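PDB 4A41: alpha-n-acetylglucosaminidase family protein from Clostridium perfringens, which probably hydrolyses terminal alpha-linked N-acetylglucosamine from glycans, the piece crystallised being a family 32 carbohydrate-binding module that holds galactose. Local coordinates for residues Y102-S107 and K128-N133; W59-K62 and E68-Q71; F49-K54 and I73-G78. All coordinates share one frame; numbering follows the deposited sequence. Where two conformers were deposited one is given.

Contact 1. Residues Y102-S107 and K128-N133; sequences YELHVS and KTLKFN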
loop_
_atom_site.group_PDB
_atom_site.type_symbol
_atom_site.label_atom_id
_atom_site.label_comp_id
_atom_site.label_asym_id
_atom_site.label_seq_id
_atom_site.Cartn_x
_atom_site.Cartn_y
_atom_site.Cartn_z
ATOM N N TYR A 102 -10.670 1.637 1.067
ATOM C CA TYR A 102 -9.655 0.836 0.357
ATOM C C TYR A 102 -10.278 -0.383 -0.309
ATOM O O TYR A 102 -11.390 -0.823 0.052
ATOM C CB TYR A 102 -8.572 0.328 1.341
ATOM C CG TYR A 102 -9.156 -0.660 2.320
ATOM C CD1 TYR A 102 -9.255 -2.039 2.026
ATOM C CD2 TYR A 102 -9.677 -0.210 3.524
ATOM C CE1 TYR A 102 -9.869 -2.919 2.954
ATOM C CE2 TYR A 102 -10.265 -1.074 4.433
ATOM C CZ TYR A 102 -10.361 -2.409 4.154
ATOM O OH TYR A 102 -10.961 -3.220 5.117
ATOM N N GLU A 103 -9.529 -0.929 -1.270
ATOM C CA GLU A 103 -9.694 -2.318 -1.730
ATOM C C GLU A 103 -8.312 -2.942 -1.706
ATOM O O GLU A 103 -7.296 -2.242 -1.930
ATOM C CB GLU A 103 -10.279 -2.367 -3.137
ATOM C CG GLU A 103 -11.601 -1.655 -3.214
ATOM C CD GLU A 103 -12.336 -1.869 -4.518
ATOM O OE1 GLU A 103 -11.813 -2.513 -5.467
ATOM O OE2 GLU A 103 -13.464 -1.342 -4.602
ATOM N N LEU A 104 -8.263 -4.243 -1.458
ATOM C CA LEU A 104 -7.038 -5.028 -1.613
ATOM C C LEU A 104 -7.280 -6.033 -2.723
ATOM O O LEU A 104 -8.290 -6.754 -2.699
ATOM C CB LEU A 104 -6.678 -5.718 -0.299
ATOM C CG LEU A 104 -5.252 -6.272 -0.311
ATOM C CD1 LEU A 104 -4.178 -5.186 -0.143
ATOM C CD2 LEU A 104 -5.098 -7.324 0.761
ATOM N N HIS A 105 -6.392 -6.038 -3.703
ATOM C CA HIS A 105 -6.468 -6.961 -4.850
ATOM C C HIS A 105 -5.205 -7.811 -4.924
ATOM O O HIS A 105 -4.151 -7.410 -4.433
ATOM C CB HIS A 105 -6.589 -6.215 -6.205
ATOM C CG HIS A 105 -7.752 -5.260 -6.314
ATOM N ND1 HIS A 105 -7.953 -4.486 -7.440
ATOM C CD2 HIS A 105 -8.761 -4.949 -5.462
ATOM C CE1 HIS A 105 -9.028 -3.729 -7.269
ATOM N NE2 HIS A 105 -9.537 -3.988 -6.077
ATOM N N VAL A 106 -5.298 -8.979 -5.576
ATOM C CA VAL A 106 -4.119 -9.813 -5.807
ATOM C C VAL A 106 -4.042 -10.218 -7.283
ATOM O O VAL A 106 -5.050 -10.165 -8.016
ATOM C CB VAL A 106 -4.100 -11.098 -4.920
ATOM C CG1 VAL A 106 -4.112 -10.748 -3.455
ATOM C CG2 VAL A 106 -5.282 -11.964 -5.255
ATOM N N SER A 107 -2.854 -10.605 -7.727
ATOM C CA SER A 107 -2.655 -11.101 -9.092
ATOM C C SER A 107 -1.662 -12.237 -9.019
ATOM O O SER A 107 -0.834 -12.280 -8.107
ATOM C CB SER A 107 -2.092 -10.007 -10.011
ATOM O OG SER A 107 -1.875 -10.498 -11.342
ATOM N N LYS A 128 -3.288 -0.673 10.455
ATOM C CA LYS A 128 -4.530 -1.259 9.962
ATOM C C LYS A 128 -4.203 -2.652 9.437
ATOM O O LYS A 128 -3.328 -2.829 8.566
ATOM C CB LYS A 128 -5.179 -0.412 8.848
ATOM C CG LYS A 128 -5.442 1.079 9.174
ATOM C CD LYS A 128 -6.178 1.246 10.536
ATOM C CE LYS A 128 -6.673 2.705 10.724
ATOM N NZ LYS A 128 -5.532 3.714 10.650
ATOM N N THR A 129 -4.927 -3.653 9.945
ATOM C CA THR A 129 -4.653 -5.038 9.577
ATOM C C THR A 129 -5.829 -5.671 8.848
ATOM O O THR A 129 -6.995 -5.559 9.285
ATOM C CB THR A 129 -4.341 -5.858 10.854
ATOM O OG1 THR A 129 -3.197 -5.296 11.499
ATOM C CG2 THR A 129 -4.090 -7.327 10.545
ATOM N N LEU A 130 -5.506 -6.341 7.750
ATOM C CA LEU A 130 -6.493 -7.144 6.993
ATOM C C LEU A 130 -6.133 -8.595 7.120
ATOM O O LEU A 130 -4.978 -8.978 6.978
ATOM C CB LEU A 130 -6.530 -6.751 5.515
ATOM C CG LEU A 130 -6.795 -5.264 5.222
ATOM C CD1 LEU A 130 -6.593 -4.960 3.757
ATOM C CD2 LEU A 130 -8.198 -4.876 5.681
ATOM N N LYS A 131 -7.143 -9.419 7.408
ATOM C CA LYS A 131 -6.959 -10.881 7.460
ATOM C C LYS A 131 -7.995 -11.475 6.551
ATOM O O LYS A 131 -9.163 -11.086 6.598
ATOM C CB LYS A 131 -7.173 -11.402 8.874
ATOM C CG LYS A 131 -6.128 -10.875 9.823
ATOM C CD LYS A 131 -6.535 -11.147 11.250
ATOM C CE LYS A 131 -5.356 -10.860 12.162
ATOM N NZ LYS A 131 -5.618 -11.377 13.545
ATOM N N PHE A 132 -7.588 -12.400 5.700
ATOM C CA PHE A 132 -8.509 -12.879 4.665
ATOM C C PHE A 132 -8.233 -14.342 4.335
ATOM O O PHE A 132 -7.190 -14.866 4.689
ATOM C CB PHE A 132 -8.379 -12.012 3.389
ATOM C CG PHE A 132 -6.962 -11.587 3.102
ATOM C CD1 PHE A 132 -6.056 -12.465 2.495
ATOM C CD2 PHE A 132 -6.528 -10.317 3.483
ATOM C CE1 PHE A 132 -4.731 -12.078 2.265
ATOM C CE2 PHE A 132 -5.204 -9.919 3.262
ATOM C CZ PHE A 132 -4.309 -10.776 2.649
ATOM N N ASN A 133 -9.191 -14.976 3.651
ATOM C CA ASN A 133 -9.028 -16.332 3.100
ATOM C C ASN A 133 -7.662 -16.504 2.444
ATOM O O ASN A 133 -7.265 -15.688 1.602
ATOM C CB ASN A 133 -10.066 -16.547 1.996
ATOM C CG ASN A 133 -11.490 -16.574 2.520
ATOM O OD1 ASN A 133 -11.734 -16.820 3.717
ATOM N ND2 ASN A 133 -12.443 -16.354 1.620
#

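Contact 2. Residues W59-K62 and E68-Q71; sequences WHTK and ELPQ. With GAL (beta-D-galactopyranose), chain C.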
loop_
_atom_site.group_PDB
_atom_site.type_symbol
_atom_site.label_atom_id
_atom_site.label_comp_id
_atom_site.label_asym_id
_atom_site.label_seq_id
_atom_site.Cartn_x
_atom_site.Cartn_y
_atom_site.Cartn_z
ATOM N N TRP A 59 5.415 6.219 0.895
ATOM C CA TRP A 59 4.857 6.448 -0.448
ATOM C C TRP A 59 3.805 7.531 -0.302
ATOM O O TRP A 59 3.070 7.550 0.703
ATOM C CB TRP A 59 4.173 5.183 -0.960
ATOM C CG TRP A 59 3.274 5.406 -2.139
ATOM C CD1 TRP A 59 3.630 5.895 -3.365
ATOM C CD2 TRP A 59 1.863 5.153 -2.204
ATOM N NE1 TRP A 59 2.526 5.971 -4.189
ATOM C CE2 TRP A 59 1.433 5.508 -3.507
ATOM C CE3 TRP A 59 0.915 4.638 -1.286
ATOM C CZ2 TRP A 59 0.101 5.385 -3.916
ATOM C CZ3 TRP A 59 -0.413 4.498 -1.699
ATOM C CH2 TRP A 59 -0.801 4.860 -3.012
ATOM N N HIS A 60 3.739 8.429 -1.270
ATOM C CA HIS A 60 2.658 9.433 -1.297
ATOM C C HIS A 60 2.296 9.656 -2.755
ATOM O O HIS A 60 3.189 9.719 -3.631
ATOM C CB HIS A 60 3.170 10.767 -0.686
ATOM C CG HIS A 60 2.107 11.776 -0.316
ATOM N ND1 HIS A 60 1.304 12.413 -1.245
ATOM C CD2 HIS A 60 1.764 12.295 0.895
ATOM C CE1 HIS A 60 0.532 13.293 -0.628
ATOM N NE2 HIS A 60 0.789 13.243 0.666
ATOM N N THR A 61 1.006 9.762 -3.045
ATOM C CA THR A 61 0.575 10.051 -4.404
ATOM C C THR A 61 1.171 11.397 -4.854
ATOM O O THR A 61 1.454 12.270 -4.025
ATOM C CB THR A 61 -0.979 10.097 -4.513
ATOM O OG1 THR A 61 -1.520 10.887 -3.440
ATOM C CG2 THR A 61 -1.574 8.659 -4.436
ATOM N N LYS A 62 1.330 11.549 -6.170
ATOM C CA LYS A 62 1.858 12.786 -6.765
ATOM C C LYS A 62 0.966 13.978 -6.471
ATOM O O LYS A 62 -0.254 13.914 -6.644
ATOM C CB LYS A 62 2.006 12.610 -8.277
ATOM C CG LYS A 62 2.351 13.891 -9.067
ATOM C CD LYS A 62 3.704 14.429 -8.655
ATOM C CE LYS A 62 4.162 15.529 -9.593
ATOM N NZ LYS A 62 4.669 14.966 -10.862
ATOM N N GLU A 68 -5.645 12.660 -8.924
ATOM C CA GLU A 68 -6.804 12.347 -8.080
ATOM C C GLU A 68 -6.965 10.851 -7.815
ATOM O O GLU A 68 -6.623 10.024 -8.665
ATOM C CB GLU A 68 -8.085 12.906 -8.721
ATOM C CG GLU A 68 -8.126 14.444 -8.699
ATOM N N LEU A 69 -7.498 10.528 -6.643
ATOM C CA LEU A 69 -7.871 9.152 -6.293
ATOM C C LEU A 69 -9.022 8.711 -7.192
ATOM O O LEU A 69 -9.795 9.555 -7.664
ATOM C CB LEU A 69 -8.254 9.053 -4.824
ATOM C CG LEU A 69 -7.124 9.419 -3.838
ATOM C CD1 LEU A 69 -7.656 9.247 -2.436
ATOM C CD2 LEU A 69 -5.852 8.557 -4.074
ATOM N N PRO A 70 -9.163 7.395 -7.440
ATOM C CA PRO A 70 -8.326 6.295 -6.916
ATOM C C PRO A 70 -6.906 6.247 -7.473
ATOM O O PRO A 70 -6.653 6.593 -8.637
ATOM C CB PRO A 70 -9.089 5.031 -7.342
ATOM C CG PRO A 70 -10.502 5.502 -7.598
ATOM C CD PRO A 70 -10.322 6.872 -8.198
ATOM N N GLN A 71 -5.968 5.883 -6.596
ATOM C CA GLN A 71 -4.652 5.509 -7.035
ATOM C C GLN A 71 -4.272 4.297 -6.191
ATOM O O GLN A 71 -4.917 4.017 -5.182
ATOM C CB GLN A 71 -3.619 6.606 -6.795
ATOM C CG GLN A 71 -3.856 7.934 -7.563
ATOM C CD GLN A 71 -3.704 7.840 -9.081
ATOM O OE1 GLN A 71 -2.971 6.984 -9.631
ATOM N NE2 GLN A 71 -4.366 8.764 -9.780
HETATM C C1 GAL C . 2.161 18.536 3.151
HETATM C C2 GAL C . 2.521 17.165 3.692
HETATM C C3 GAL C . 2.960 16.297 2.506
HETATM C C4 GAL C . 1.874 16.296 1.437
HETATM C C5 GAL C . 1.555 17.739 1.033
HETATM C C6 GAL C . 0.464 17.804 -0.035
HETATM O O1 GAL C . 1.682 19.298 4.224
HETATM O O2 GAL C . 3.538 17.249 4.689
HETATM O O3 GAL C . 3.253 14.999 3.007
HETATM O O4 GAL C . 0.693 15.656 1.963
HETATM O O5 GAL C . 1.114 18.397 2.206
HETATM O O6 GAL C . 0.276 19.137 -0.510
#

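Contact 3. Residues F49-K54 and I73-G78; sequences FAIDGK and ITLELG. With CA (calcium ion), chain B.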
loop_
_atom_site.group_PDB
_atom_site.type_symbol
_atom_site.label_atom_id
_atom_site.label_comp_id
_atom_site.label_asym_id
_atom_site.label_seq_id
_atom_site.Cartn_x
_atom_site.Cartn_y
_atom_site.Cartn_z
ATOM N N PHE A 49 9.428 3.635 -0.912
ATOM C CA PHE A 49 9.443 4.038 0.485
ATOM C C PHE A 49 8.404 3.297 1.326
ATOM O O PHE A 49 8.481 3.300 2.533
ATOM C CB PHE A 49 9.201 5.544 0.636
ATOM C CG PHE A 49 10.321 6.402 0.117
ATOM C CD1 PHE A 49 11.610 5.890 -0.079
ATOM C CD2 PHE A 49 10.083 7.724 -0.193
ATOM C CE1 PHE A 49 12.638 6.722 -0.562
ATOM C CE2 PHE A 49 11.123 8.560 -0.658
ATOM C CZ PHE A 49 12.375 8.051 -0.826
ATOM N N ALA A 50 7.435 2.639 0.688
ATOM C CA ALA A 50 6.409 1.896 1.471
ATOM C C ALA A 50 6.934 0.541 1.963
ATOM O O ALA A 50 6.280 -0.121 2.726
ATOM C CB ALA A 50 5.118 1.717 0.620
ATOM N N ILE A 51 8.106 0.116 1.477
ATOM C CA ILE A 51 8.621 -1.230 1.805
ATOM C C ILE A 51 10.124 -1.182 2.164
ATOM O O ILE A 51 10.881 -2.110 1.845
ATOM C CB ILE A 51 8.366 -2.242 0.656
ATOM C CG1 ILE A 51 8.908 -1.729 -0.688
ATOM C CG2 ILE A 51 6.894 -2.620 0.566
ATOM C CD1 ILE A 51 9.016 -2.869 -1.713
ATOM N N ASP A 52 10.538 -0.108 2.838
ATOM C CA ASP A 52 11.950 0.032 3.231
ATOM C C ASP A 52 12.225 -0.210 4.716
ATOM O O ASP A 52 13.378 -0.046 5.178
ATOM C CB ASP A 52 12.511 1.391 2.761
ATOM C CG ASP A 52 11.784 2.568 3.389
ATOM O OD1 ASP A 52 10.850 2.343 4.186
ATOM O OD2 ASP A 52 12.170 3.712 3.108
ATOM N N GLY A 53 11.208 -0.633 5.462
ATOM C CA GLY A 53 11.350 -0.910 6.895
ATOM C C GLY A 53 11.587 0.335 7.743
ATOM O O GLY A 53 12.049 0.239 8.888
ATOM N N LYS A 54 11.259 1.495 7.188
ATOM C CA LYS A 54 11.467 2.792 7.841
ATOM C C LYS A 54 10.125 3.480 8.008
ATOM O O LYS A 54 9.481 3.851 7.020
ATOM C CB LYS A 54 12.402 3.685 7.014
ATOM C CG LYS A 54 13.808 3.108 6.934
ATOM C CD LYS A 54 14.735 3.920 6.069
ATOM C CE LYS A 54 16.203 3.454 6.236
ATOM N NZ LYS A 54 16.379 1.967 6.342
ATOM N N ILE A 73 -0.968 1.182 -5.067
ATOM C CA ILE A 73 0.429 0.752 -4.960
ATOM C C ILE A 73 0.421 -0.770 -5.044
ATOM O O ILE A 73 -0.391 -1.423 -4.388
ATOM C CB ILE A 73 1.120 1.315 -3.680
ATOM C CG1 ILE A 73 2.549 0.779 -3.531
ATOM C CG2 ILE A 73 0.312 0.983 -2.388
ATOM C CD1 ILE A 73 3.424 1.591 -2.593
ATOM N N THR A 74 1.309 -1.307 -5.874
ATOM C CA THR A 74 1.410 -2.767 -6.057
ATOM C C THR A 74 2.758 -3.269 -5.545
ATOM O O THR A 74 3.815 -2.704 -5.877
ATOM C CB THR A 74 1.262 -3.137 -7.544
ATOM O OG1 THR A 74 -0.036 -2.749 -7.980
ATOM C CG2 THR A 74 1.417 -4.653 -7.739
ATOM N N LEU A 75 2.710 -4.345 -4.757
ATOM C CA LEU A 75 3.913 -5.033 -4.329
ATOM C C LEU A 75 4.037 -6.334 -5.102
ATOM O O LEU A 75 3.171 -7.219 -4.979
ATOM C CB LEU A 75 3.826 -5.305 -2.822
ATOM C CG LEU A 75 3.533 -4.094 -1.935
ATOM C CD1 LEU A 75 3.560 -4.568 -0.479
ATOM C CD2 LEU A 75 4.491 -2.917 -2.193
ATOM N N GLU A 76 5.105 -6.446 -5.886
ATOM C CA GLU A 76 5.470 -7.737 -6.485
ATOM C C GLU A 76 6.267 -8.466 -5.402
ATOM O O GLU A 76 7.289 -7.955 -4.923
ATOM C CB GLU A 76 6.285 -7.522 -7.742
ATOM C CG GLU A 76 6.658 -8.810 -8.495
ATOM C CD GLU A 76 8.022 -9.296 -8.096
ATOM O OE1 GLU A 76 9.011 -8.531 -8.259
ATOM O OE2 GLU A 76 8.134 -10.459 -7.641
ATOM N N LEU A 77 5.791 -9.650 -5.026
ATOM C CA LEU A 77 6.225 -10.293 -3.746
ATOM C C LEU A 77 7.593 -10.984 -3.744
ATOM O O LEU A 77 8.131 -11.260 -2.680
ATOM C CB LEU A 77 5.160 -11.306 -3.273
ATOM C CG LEU A 77 3.757 -10.737 -2.981
ATOM C CD1 LEU A 77 2.870 -11.835 -2.494
ATOM C CD2 LEU A 77 3.817 -9.639 -1.928
ATOM N N GLY A 78 8.088 -11.311 -4.936
ATOM C CA GLY A 78 9.317 -12.081 -5.063
ATOM C C GLY A 78 9.074 -13.570 -5.107
ATOM O O GLY A 78 10.014 -14.357 -4.940
HETATM CA CA CA B . 8.789 3.487 4.828
#

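Contact 1. Residues Y102-S107 and K128-N133
Three apolar contacts join Tyr102 and Leu104 to Leu130 and Phe132. The tightest is between the phenol of Tyr102 and Leu130, whose side chains run past one another in opposite directions. Branch CD2 of Leu130 lies 3.3 Å from Tyr102 OH and 3.6 Å from Tyr102 CZ, approaching the ring obliquely, while the other branch sits beside Tyr102 CE1. Tyr102 CG is wedged between its own backbone N and carbonyl carbon (chi1 66°), and from there the ring reaches out toward Leu130; Trp121 stacks on the same ring and also touches Leu130.

The remaining apolar contacts belong to Leu104. Its CD2 approaches the Phe132 ring obliquely, 3.6 Å from CE2, the two side chains crossing at about a right angle, and the same methyl stands 4.1 Å from Leu130 CD1. Leu104 thus packs against both Leu130 and Phe132, with Phe86 and Val140 adding further cover.

No hydrogen bond passes between the segments, as expected of two strands from different sheets: 102-107 belongs to the five-stranded sheet and 128-137 is an outer strand of the four-stranded one. The axes of the two segments come no closer than 10.4 Å and are turned 46° from each other, the facing of two sheets in the beta-sandwich of a CBM32 module, an F5/8 type C fold.

On the other side of strand 102-107 the pairing is polar: His105 NE2 gives a hydrogen bond of 2.8 Å to Glu103 OE1, in the imidazole plane and on the anti lone pair of the carboxylate oxygen. The strand is therefore two-sided: alternate residues send aliphatic and aromatic groups into the sandwich, and the sheets are held here by close packing instead of directional bonds.

Contact 2. Residues W59-K62 and E68-Q71
Thr61 sets its methyl against the aliphatic start of Gln71 where the beta-sandwich of this CBM32 module passes into the loops around the galactose pocket. The two side chains meet at a slant, Thr61 CG2 lying 3.7 Å from Gln71 CB and slightly farther from CG. The methyl stands anti to the carbonyl carbon of Thr61, which turns OG1 away to bond Ala152 N. The same CG2 also comes within 4.3 Å of Leu69 CD2, a looser touch.

Gln71 bends at chi2 (-67°), folding its amide back over its own segment. NE2 donates to Glu68 O at 2.8 Å, from above the carbonyl plane, and OE1 bonds Thr35 OG1, so both ends of the amide are held; the NE2 bond spans the cis peptide before Pro70.

His60 points to the sugar instead. Its ND1 gives a nearly straight bond (168°) to Thr61 O, on a lone pair in the carbonyl plane, which fixes the imidazole's rotation. Tyr63 packs edge-to-face with this ring; Glu44, Arg91 and Asn96 bind the galactose as well. The other ring nitrogen, NE2, is hydrogen-bonded to galactose O4 at 2.7 Å.

Contact 3. Residues F49-K54 and I73-G78
The calcium-binding loop of the module packs its inner side onto a strand of the five-stranded sheet through two aliphatic pairs. Ala50 CB meets the terminal methyl of Ile73, CD1, at 3.6 Å. One residue on in the loop and two on in the strand, Ile51 CG2 lies 3.7 Å from Leu75 CD2 and a little farther from CD1, so the branch methyl CG2 is set against the fork of the leucine. Ile51 and Leu75 lie alongside and point opposite ways. The reach of Ile73 comes from an extended chain, with CG1 anti to the backbone N (chi1 176°) and CD1 carried on toward the loop. Leu157 of strand 153-160 touches Ala50, Ile73 and Leu75 alike, and Ala32 packs against both Ile51 and Leu75.

In this F5/8 type C beta-sandwich the same short loop also wraps the metal. Phe49 O binds calcium at 2.3 Å, Asp52 OD1 at 2.4 Å and Lys54 O at 2.3 Å, while Thr57, Ala155 and Glu156 help complete the site. Asp52 has its carboxylate tucked between its backbone N and carbonyl carbon (chi1 62°), and OD1 takes a second partner there: Lys54 N, 3.1 Å away, in an Asx turn. That N-H arrives from 55° out of the carboxylate plane. One carboxylate oxygen thus serves both the metal and the turn, tying Asp52 to the backbone bend at Gly53. The positive charge of the ion would be expected to favour an ionised Asp52.

Beyond the packed pairs the chain turns a corner at Gly78, whose N donates to Glu76 OE2 at 2.8 Å.

How the contacts relate
Contacts 2 and 3 adjoin: contact 2 is nested within the loop that contact 3 closes, and Trp59 links them, its CZ3 lying 3.7 Å from Ile73 CG2 and its CB 3.9 Å from Ala50 CB. Contact 1, later in the chain, touches neither; its nearest atoms are about 7 Å from each, and its centre is about 18 Å from that of contact 2 and 15 Å from that of contact 3. Contact 2 gives His60 to the galactose pocket, and contact 3 gives Phe49, Asp52 and Lys54 to the calcium site, with the side chain of Ala50 about 14 Å from the sugar. Contact 1 carries neither ligand, joining the two sheets of the sandwich instead.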